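Local coordinates for protein probable M18 family aminopeptidase 1 (Thermotoga maritima, PDB 2GLF) that is probably a zinc-dependent metalloaminopeptidase of the M18 family, expected to remove residues from the amino termini of peptides, at residues D94-D99 / K277-S282. Residues are numbered along the deposited sequence; the frame is centred on the assembly and turned at random.
With MN (manganese (II) ion), chain F.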
# COMPACT_ATOMS: atom_id res chain seq x y z
N ASP A 94 8.02 -31.79 -30.50
CA ASP A 94 8.81 -30.64 -30.09
C ASP A 94 8.64 -30.53 -28.57
O ASP A 94 7.61 -30.91 -28.03
CB ASP A 94 8.32 -29.36 -30.77
CG ASP A 94 6.89 -29.01 -30.40
OD1 ASP A 94 6.64 -27.83 -30.06
OD2 ASP A 94 6.03 -29.92 -30.45
N SER A 95 9.66 -30.02 -27.88
CA SER A 95 9.61 -29.87 -26.43
C SER A 95 10.22 -28.57 -25.97
O SER A 95 11.12 -28.04 -26.62
CB SER A 95 10.35 -31.02 -25.75
OG SER A 95 9.65 -32.24 -25.88
N PRO A 96 9.74 -28.02 -24.84
CA PRO A 96 10.34 -26.76 -24.37
C PRO A 96 11.86 -26.90 -24.37
O PRO A 96 12.41 -27.95 -24.03
CB PRO A 96 9.73 -26.60 -22.98
CG PRO A 96 8.33 -27.11 -23.20
CD PRO A 96 8.57 -28.38 -24.01
N ARG A 97 12.54 -25.83 -24.78
CA ARG A 97 14.00 -25.84 -24.86
C ARG A 97 14.51 -24.40 -24.89
O ARG A 97 13.80 -23.47 -24.50
CB ARG A 97 14.42 -26.53 -26.15
CG ARG A 97 13.74 -25.94 -27.39
CD ARG A 97 14.08 -26.71 -28.65
NE ARG A 97 12.93 -26.90 -29.54
CZ ARG A 97 12.49 -26.01 -30.42
NH1 ARG A 97 13.11 -24.84 -30.56
NH2 ARG A 97 11.44 -26.29 -31.18
N LEU A 98 15.74 -24.25 -25.35
CA LEU A 98 16.37 -22.95 -25.50
C LEU A 98 16.97 -22.95 -26.91
O LEU A 98 17.57 -23.94 -27.31
CB LEU A 98 17.49 -22.74 -24.48
CG LEU A 98 17.17 -22.75 -22.98
CD1 LEU A 98 18.47 -22.58 -22.20
CD2 LEU A 98 16.18 -21.65 -22.63
N ASP A 99 16.78 -21.87 -27.66
CA ASP A 99 17.32 -21.77 -29.01
C ASP A 99 18.41 -20.71 -29.07
O ASP A 99 18.24 -19.63 -28.52
CB ASP A 99 16.24 -21.37 -30.03
CG ASP A 99 15.19 -22.44 -30.25
OD1 ASP A 99 15.46 -23.64 -30.00
OD2 ASP A 99 14.07 -22.07 -30.69
N LYS A 277 6.23 -27.71 -33.30
CA LYS A 277 5.60 -26.42 -33.01
C LYS A 277 4.36 -26.41 -32.12
O LYS A 277 3.74 -25.37 -31.95
CB LYS A 277 5.27 -25.69 -34.32
CG LYS A 277 6.36 -24.77 -34.87
CD LYS A 277 7.68 -25.49 -34.99
CE LYS A 277 8.74 -24.66 -35.71
NZ LYS A 277 9.16 -23.47 -34.93
N GLU A 278 3.96 -27.55 -31.55
CA GLU A 278 2.77 -27.54 -30.70
C GLU A 278 3.00 -26.69 -29.46
O GLU A 278 2.12 -25.94 -29.05
CB GLU A 278 2.39 -28.96 -30.27
CG GLU A 278 2.59 -29.23 -28.79
CD GLU A 278 1.45 -28.73 -27.92
OE1 GLU A 278 1.59 -28.77 -26.68
OE2 GLU A 278 0.42 -28.30 -28.48
N GLU A 279 4.19 -26.82 -28.86
CA GLU A 279 4.55 -26.08 -27.66
C GLU A 279 4.50 -24.56 -27.82
O GLU A 279 4.74 -23.84 -26.86
CB GLU A 279 5.94 -26.49 -27.17
CG GLU A 279 6.07 -27.90 -26.60
CD GLU A 279 5.27 -28.12 -25.33
OE1 GLU A 279 4.71 -27.16 -24.78
OE2 GLU A 279 5.20 -29.27 -24.86
N ILE A 280 4.23 -24.07 -29.03
CA ILE A 280 4.13 -22.62 -29.24
C ILE A 280 2.83 -22.22 -29.93
O ILE A 280 2.68 -21.09 -30.39
CB ILE A 280 5.35 -22.05 -30.07
CG1 ILE A 280 5.52 -22.79 -31.40
CG2 ILE A 280 6.62 -22.15 -29.24
CD1 ILE A 280 4.56 -22.33 -32.51
N GLY A 281 1.89 -23.16 -30.00
CA GLY A 281 0.61 -22.88 -30.63
C GLY A 281 0.32 -23.64 -31.91
O GLY A 281 -0.82 -23.65 -32.38
N SER A 282 1.34 -24.27 -32.48
CA SER A 282 1.22 -25.06 -33.71
C SER A 282 1.20 -24.24 -35.00
O SER A 282 0.50 -24.58 -35.96
CB SER A 282 -0.01 -25.97 -33.66
OG SER A 282 0.10 -26.93 -32.61
MN MN F . 3.79 -29.21 -23.39
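The CA atoms of Asp-94 and Lys-277 lie 6.1 Å apart and those of Ser-95 and Glu-279 6.4 Å apart, so an extended run of 94-99 meets the short 3-10 turn at 278-279 only at its beginning. Asp-94 CG lies between the backbone N and the carbonyl carbon (chi1 62°), which carries OD1 to the amide of Glu-279: N to OD1 is 2.9 Å, the N-H...O angle 151°, and the syn lone pair is used. Tyr-119 OH also bonds OD1, while OD2 makes a weak hydrogen bond with ND1 of His-92, a ligand of another manganese ion. An alanine in place of Asp-94 would probably leave the Glu-279 amide and the Tyr-119 hydroxyl without this shared acceptor and the turn less firmly placed beside the manganese held by Glu-279.

A bend at chi2 turns the Glu-279 carboxylate to its manganese, OE2 at 2.0 Å and OE1 at a longer 2.6 Å; Asp-249 and His-425 supply the other protein ligands. Pro-96 crosses this side chain at about a right angle, its CD 3.6 Å from Glu-279 CD. Asp-249 also binds the ion of His-92; with Asp-94 as a second-shell residue positioning the Glu-279 backbone and touching His-92, this is consistent with the two-metal centre of M18 aminopeptidases.

The contact joins the loop after strand 270-275 of the mixed sheet to the loop that leads from strand 87-92 into strand 97-108, which runs between strands 223-229 and 111-119 of the antiparallel sheet.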